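Local coordinates for protein nucleoporin NUP159 (Saccharomyces cerevisiae, PDB 1XIP) that serves as a component of the nuclear pore complex, its N-terminal beta-propeller domain acting in mRNA export by tethering the helicase Dbp5 to the pore, at residues 212-218 against 230-234; 246-250 against 261-267. All coordinates share one frame; numbering follows the deposited sequence.

Contact 1: residues 212-218 against 230-234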
loop_
_atom_site.group_PDB
_atom_site.type_symbol
_atom_site.label_atom_id
_atom_site.label_comp_id
_atom_site.label_asym_id
_atom_site.label_seq_id
_atom_site.Cartn_x
_atom_site.Cartn_y
_atom_site.Cartn_z
ATOM N N GLU A 212 -11.811 -20.149 7.024
ATOM C CA GLU A 212 -11.788 -20.459 5.595
ATOM C C GLU A 212 -12.568 -19.434 4.741
ATOM O O GLU A 212 -12.192 -19.146 3.608
ATOM C CB GLU A 212 -12.303 -21.887 5.367
ATOM C CG GLU A 212 -11.541 -22.965 6.157
ATOM C CD GLU A 212 -12.146 -23.283 7.532
ATOM O OE1 GLU A 212 -12.936 -22.470 8.069
ATOM O OE2 GLU A 212 -11.822 -24.362 8.088
ATOM N N GLU A 213 -13.641 -18.886 5.301
ATOM C CA GLU A 213 -14.446 -17.867 4.635
ATOM C C GLU A 213 -13.848 -16.482 4.847
ATOM O O GLU A 213 -13.830 -15.660 3.934
ATOM C CB GLU A 213 -15.880 -17.888 5.178
ATOM C CG GLU A 213 -16.949 -18.306 4.176
ATOM C CD GLU A 213 -18.292 -18.656 4.835
ATOM O OE1 GLU A 213 -18.740 -17.903 5.749
ATOM O OE2 GLU A 213 -18.912 -19.676 4.433
ATOM N N TYR A 214 -13.387 -16.227 6.071
ATOM C CA TYR A 214 -12.798 -14.938 6.452
ATOM C C TYR A 214 -11.384 -15.126 6.938
ATOM O O TYR A 214 -11.117 -15.211 8.128
ATOM C CB TYR A 214 -13.688 -14.212 7.467
ATOM C CG TYR A 214 -14.996 -13.884 6.829
ATOM C CD1 TYR A 214 -15.128 -12.763 6.023
ATOM C CD2 TYR A 214 -16.075 -14.745 6.939
ATOM C CE1 TYR A 214 -16.308 -12.476 5.388
ATOM C CE2 TYR A 214 -17.268 -14.472 6.307
ATOM C CZ TYR A 214 -17.377 -13.331 5.530
ATOM O OH TYR A 214 -18.562 -13.039 4.889
ATOM N N SER A 215 -10.489 -15.233 5.973
ATOM C CA SER A 215 -9.083 -15.445 6.215
ATOM C C SER A 215 -8.421 -14.137 6.589
ATOM O O SER A 215 -8.913 -13.061 6.231
ATOM C CB SER A 215 -8.434 -15.988 4.953
ATOM O OG SER A 215 -7.856 -17.250 5.198
ATOM N N PRO A 216 -7.296 -14.215 7.294
ATOM C CA PRO A 216 -6.546 -13.010 7.653
ATOM C C PRO A 216 -5.869 -12.468 6.399
ATOM O O PRO A 216 -5.079 -13.195 5.788
ATOM C CB PRO A 216 -5.516 -13.528 8.657
ATOM C CG PRO A 216 -5.318 -14.979 8.295
ATOM C CD PRO A 216 -6.647 -15.448 7.787
ATOM N N LEU A 217 -6.200 -11.237 5.999
ATOM C CA LEU A 217 -5.702 -10.699 4.730
ATOM C C LEU A 217 -4.732 -9.525 4.913
ATOM O O LEU A 217 -3.739 -9.425 4.192
ATOM C CB LEU A 217 -6.852 -10.322 3.784
ATOM C CG LEU A 217 -7.902 -11.368 3.315
ATOM C CD1 LEU A 217 -8.980 -10.737 2.476
ATOM C CD2 LEU A 217 -7.282 -12.484 2.542
ATOM N N SER A 218 -4.989 -8.653 5.890
ATOM C CA SER A 218 -4.296 -7.378 5.911
ATOM C C SER A 218 -4.321 -6.609 7.254
ATOM O O SER A 218 -5.353 -6.540 7.903
ATOM C CB SER A 218 -4.859 -6.501 4.793
ATOM O OG SER A 218 -4.693 -5.140 5.121
ATOM N N VAL A 230 -8.346 -6.638 7.548
ATOM C CA VAL A 230 -9.297 -7.190 6.599
ATOM C C VAL A 230 -9.280 -8.710 6.591
ATOM O O VAL A 230 -8.217 -9.329 6.672
ATOM C CB VAL A 230 -9.106 -6.638 5.179
ATOM C CG1 VAL A 230 -10.270 -7.083 4.285
ATOM C CG2 VAL A 230 -8.998 -5.109 5.193
ATOM N N PHE A 231 -10.476 -9.292 6.522
ATOM C CA PHE A 231 -10.664 -10.730 6.445
ATOM C C PHE A 231 -11.555 -11.025 5.251
ATOM O O PHE A 231 -12.485 -10.268 4.961
ATOM C CB PHE A 231 -11.308 -11.259 7.728
ATOM C CG PHE A 231 -10.557 -10.900 8.963
ATOM C CD1 PHE A 231 -9.443 -11.646 9.358
ATOM C CD2 PHE A 231 -10.939 -9.795 9.724
ATOM C CE1 PHE A 231 -8.711 -11.308 10.504
ATOM C CE2 PHE A 231 -10.214 -9.431 10.873
ATOM C CZ PHE A 231 -9.090 -10.196 11.270
ATOM N N GLY A 232 -11.274 -12.115 4.550
ATOM C CA GLY A 232 -12.016 -12.437 3.352
ATOM C C GLY A 232 -11.555 -13.736 2.753
ATOM O O GLY A 232 -10.686 -14.410 3.308
ATOM N N ASN A 233 -12.143 -14.091 1.616
ATOM C CA ASN A 233 -11.861 -15.358 0.963
ATOM C C ASN A 233 -10.413 -15.421 0.517
ATOM O O ASN A 233 -9.793 -14.392 0.232
ATOM C CB ASN A 233 -12.810 -15.583 -0.215
ATOM C CG ASN A 233 -12.767 -14.447 -1.232
ATOM O OD1 ASN A 233 -12.997 -13.288 -0.902
ATOM N ND2 ASN A 233 -12.476 -14.786 -2.479
ATOM N N VAL A 234 -9.865 -16.633 0.494
ATOM C CA VAL A 234 -8.485 -16.840 0.056
ATOM C C VAL A 234 -8.447 -17.062 -1.446
ATOM O O VAL A 234 -9.146 -17.952 -1.973
ATOM C CB VAL A 234 -7.802 -18.028 0.778
ATOM C CG1 VAL A 234 -6.797 -17.507 1.817
ATOM C CG2 VAL A 234 -8.836 -18.966 1.413
#
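Leu217 lays its side chain across the backbone of strand 226-232. Its CD1 comes to 3.4 Å from Gly232 N and 4.3 Å from Val230 CG1, while CD2 reaches on toward the carbonyl of Asn233. The first torsion sets CG opposite the carbonyl carbon (chi1 -59°), which carries the branch over the next strand. A beta carbon on Gly232 would probably run into CD1. With an alanine in place of Leu217, both methyl branches go, and the backbone of Gly232 would probably lose its apolar cover, opening a gap beside Val230 CG1. Pro216 and Phe231 occupy the other face. Phe231 CD1 lies 3.6 Å from Pro216 CA, Ser215 O sits at the edge of the phenyl ring near its plane, and Phe231 CB meets Tyr214 CB at 3.8 Å. Gln246 and Met248 of the neighbouring strand pack against Val230.

Outward from these side chains, the backbone ladder joins the strands. Ser215 N bonds Gly232 O at 2.8 Å, and Gly232 N returns to Ser215 O. Farther along, Val230 O takes Leu217 N at 2.9 Å and, weakly, Ser218 N at 3.4 Å, and Val230 N closes the ring to Ser218 O. At the opposite end, beyond the paired strands, Asn233 turns its amide to Asp245, whose backbone N bonds OD1. Two successive residues, Leu217 and Ser218, thus face Val230: a classic beta bulge in an antiparallel hairpin of a beta-propeller, where Phe231 and Gly232 belong to the first FG repeat, residues 229-232.

Contact 2: residues 246-250 against 261-267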
loop_
_atom_site.group_PDB
_atom_site.type_symbol
_atom_site.label_atom_id
_atom_site.label_comp_id
_atom_site.label_asym_id
_atom_site.label_seq_id
_atom_site.Cartn_x
_atom_site.Cartn_y
_atom_site.Cartn_z
ATOM N N GLN A 246 -15.093 -9.479 1.493
ATOM C CA GLN A 246 -14.188 -9.016 2.539
ATOM C C GLN A 246 -14.869 -8.246 3.663
ATOM O O GLN A 246 -15.809 -7.491 3.425
ATOM C CB GLN A 246 -13.105 -8.143 1.918
ATOM C CG GLN A 246 -11.985 -8.924 1.291
ATOM C CD GLN A 246 -11.097 -8.061 0.437
ATOM O OE1 GLN A 246 -11.111 -6.850 0.570
ATOM N NE2 GLN A 246 -10.325 -8.680 -0.453
ATOM N N LYS A 247 -14.367 -8.410 4.879
ATOM C CA LYS A 247 -14.825 -7.603 5.996
ATOM C C LYS A 247 -13.712 -6.752 6.579
ATOM O O LYS A 247 -12.636 -7.256 6.883
ATOM C CB LYS A 247 -15.435 -8.490 7.070
ATOM C CG LYS A 247 -16.810 -8.981 6.709
ATOM C CD LYS A 247 -17.474 -9.662 7.870
ATOM C CE LYS A 247 -18.897 -10.035 7.534
ATOM N NZ LYS A 247 -19.778 -8.838 7.578
HETATM N N MSE A 248 -13.979 -5.456 6.733
HETATM C CA MSE A 248 -12.992 -4.539 7.307
HETATM C C MSE A 248 -13.328 -4.123 8.722
HETATM O O MSE A 248 -14.474 -3.817 9.033
HETATM C CB MSE A 248 -12.785 -3.290 6.450
HETATM C CG MSE A 248 -13.642 -3.209 5.224
HETATM SE SE MSE A 248 -13.025 -4.367 3.760
HETATM C CE MSE A 248 -11.536 -3.301 3.131
ATOM N N TYR A 249 -12.306 -4.096 9.572
ATOM C CA TYR A 249 -12.478 -3.715 10.956
ATOM C C TYR A 249 -11.455 -2.679 11.373
ATOM O O TYR A 249 -10.277 -2.795 11.055
ATOM C CB TYR A 249 -12.377 -4.942 11.859
ATOM C CG TYR A 249 -13.511 -5.918 11.673
ATOM C CD1 TYR A 249 -14.657 -5.849 12.464
ATOM C CD2 TYR A 249 -13.444 -6.913 10.704
ATOM C CE1 TYR A 249 -15.686 -6.752 12.289
ATOM C CE2 TYR A 249 -14.464 -7.800 10.524
ATOM C CZ TYR A 249 -15.579 -7.728 11.313
ATOM O OH TYR A 249 -16.593 -8.651 11.113
ATOM N N ILE A 250 -11.920 -1.660 12.075
ATOM C CA ILE A 250 -11.042 -0.745 12.766
ATOM C C ILE A 250 -10.852 -1.245 14.201
ATOM O O ILE A 250 -11.815 -1.456 14.927
ATOM C CB ILE A 250 -11.644 0.654 12.759
ATOM C CG1 ILE A 250 -11.956 1.116 11.320
ATOM C CG2 ILE A 250 -10.742 1.624 13.524
ATOM C CD1 ILE A 250 -10.758 1.630 10.533
ATOM N N GLN A 261 -14.525 -2.812 15.210
ATOM C CA GLN A 261 -15.726 -2.165 14.684
ATOM C C GLN A 261 -15.726 -2.287 13.173
ATOM O O GLN A 261 -14.715 -1.978 12.541
ATOM C CB GLN A 261 -15.726 -0.683 15.047
ATOM C CG GLN A 261 -15.974 -0.344 16.520
ATOM C CD GLN A 261 -15.761 1.135 16.795
ATOM O OE1 GLN A 261 -14.624 1.584 16.926
ATOM N NE2 GLN A 261 -16.850 1.898 16.850
ATOM N N GLU A 262 -16.858 -2.701 12.596
ATOM C CA GLU A 262 -16.971 -2.914 11.151
ATOM C C GLU A 262 -17.078 -1.624 10.374
ATOM O O GLU A 262 -17.682 -0.675 10.854
ATOM C CB GLU A 262 -18.204 -3.742 10.824
ATOM C CG GLU A 262 -17.963 -5.236 10.836
ATOM C CD GLU A 262 -18.483 -5.945 9.591
ATOM O OE1 GLU A 262 -18.965 -7.089 9.732
ATOM O OE2 GLU A 262 -18.388 -5.375 8.479
ATOM N N THR A 263 -16.485 -1.597 9.175
ATOM C CA THR A 263 -16.883 -0.657 8.124
ATOM C C THR A 263 -17.282 -1.387 6.879
ATOM O O THR A 263 -16.724 -2.438 6.540
ATOM C CB THR A 263 -15.767 0.292 7.687
ATOM O OG1 THR A 263 -14.576 0.049 8.442
ATOM C CG2 THR A 263 -16.159 1.731 7.971
ATOM N N PHE A 264 -18.210 -0.770 6.169
ATOM C CA PHE A 264 -18.555 -1.170 4.841
ATOM C C PHE A 264 -18.139 -0.065 3.894
ATOM O O PHE A 264 -18.417 -0.130 2.699
ATOM C CB PHE A 264 -20.060 -1.446 4.759
ATOM C CG PHE A 264 -20.499 -2.595 5.620
ATOM C CD1 PHE A 264 -20.458 -3.915 5.133
ATOM C CD2 PHE A 264 -20.923 -2.376 6.930
ATOM C CE1 PHE A 264 -20.845 -4.990 5.941
ATOM C CE2 PHE A 264 -21.310 -3.435 7.735
ATOM C CZ PHE A 264 -21.274 -4.749 7.236
ATOM N N ASP A 265 -17.457 0.950 4.426
ATOM C CA ASP A 265 -17.148 2.154 3.627
ATOM C C ASP A 265 -15.670 2.395 3.349
ATOM O O ASP A 265 -15.308 3.424 2.778
ATOM C CB ASP A 265 -17.759 3.427 4.243
ATOM C CG ASP A 265 -19.279 3.405 4.270
ATOM O OD1 ASP A 265 -19.907 2.811 3.343
ATOM O OD2 ASP A 265 -19.930 3.970 5.184
ATOM N N ILE A 266 -14.815 1.472 3.760
ATOM C CA ILE A 266 -13.425 1.549 3.366
ATOM C C ILE A 266 -13.196 0.548 2.258
ATOM O O ILE A 266 -13.324 -0.661 2.477
ATOM C CB ILE A 266 -12.474 1.275 4.540
ATOM C CG1 ILE A 266 -12.482 2.442 5.525
ATOM C CG2 ILE A 266 -11.071 1.061 4.019
ATOM C CD1 ILE A 266 -11.675 2.198 6.771
ATOM N N THR A 267 -12.887 1.050 1.065
ATOM C CA THR A 267 -12.351 0.218 -0.008
ATOM C C THR A 267 -13.194 -1.025 -0.321
ATOM O O THR A 267 -12.671 -2.133 -0.260
ATOM C CB THR A 267 -10.943 -0.296 0.341
ATOM O OG1 THR A 267 -10.111 0.800 0.734
ATOM C CG2 THR A 267 -10.300 -0.914 -0.869
HETATM O O HOH W 1 -16.656 -5.001 6.458
#
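Lys247 and Glu262 form a salt bridge, NZ to OE1 at 2.9 Å, with the ammonium group on the syn lone pair of the carboxylate oxygen. The lysine chain runs extended until its last torsion bends NZ aside (chi4 -76°), which turns the charge onto OE1 while CD lies alongside the same oxygen. Glu262 bends at chi2, and its carboxylate plane stands 57° from the ring plane of Tyr249, whose OH is 3.2 Å from OE1. The other oxygen, OE2, accepts a hydrogen bond from a water at 2.7 Å. That water also accepts from Met248 N and donates to Thr263 O, so three groups hold it and it bridges Met248 of one strand to Glu262 and Thr263 of the other segment. OE2 further sits above one face of the Phe264 ring, displaced toward its rim.

Two backbone bonds join the strands next to this polar patch. Thr263 N reaches Met248 O at 3.0 Å, and Ile250 N meets Gln261 O at 2.9 Å; the return bond from Gln261 N to Ile250 O is weak. Gln261 sends its NE2 outward to the backbone oxygen of Asp7, near the N-terminal strand that flanks this hairpin.

On the reverse face the packing is largely apolar. The selenomethionine Met248 folds at chi2 and chi3, which rests its CE methyl against the carbonyl oxygen of Ile266 (CE to O 3.3 Å) and brings it near Ile266 CG2, at 4.5 Å. Ile250 CD1 touches Ile266 CD1 at 3.9 Å, the two side chains crossing at about a right angle, and Val313 and Trp308 of following strands adjoin this cluster. The pair 246-254 and 257-263 is an antiparallel hairpin within one blade of the beta-propeller.

How the contacts relate
Contacts 1 and 2 are successive hairpins of one sheet: strands 226-232 and 246-254 lie side by side, joined where Phe231 O approaches Lys247 N at 2.6 Å, probably a hydrogen bond. Their centres are about 12 Å apart, each about 17 Å from the centre of the chain. Contact 2 is largely buried, contact 1 only partly, with Glu212, Glu213 and Val234 exposed at its open end. Chemistry follows: contact 1 relies on backbone bonds and a leucine over a glycine, while contact 2 adds a charged pair and a bridging water. Val230 CG2 packs on Met248 CE at 3.7 Å, linking the apolar side chains of the two hairpins.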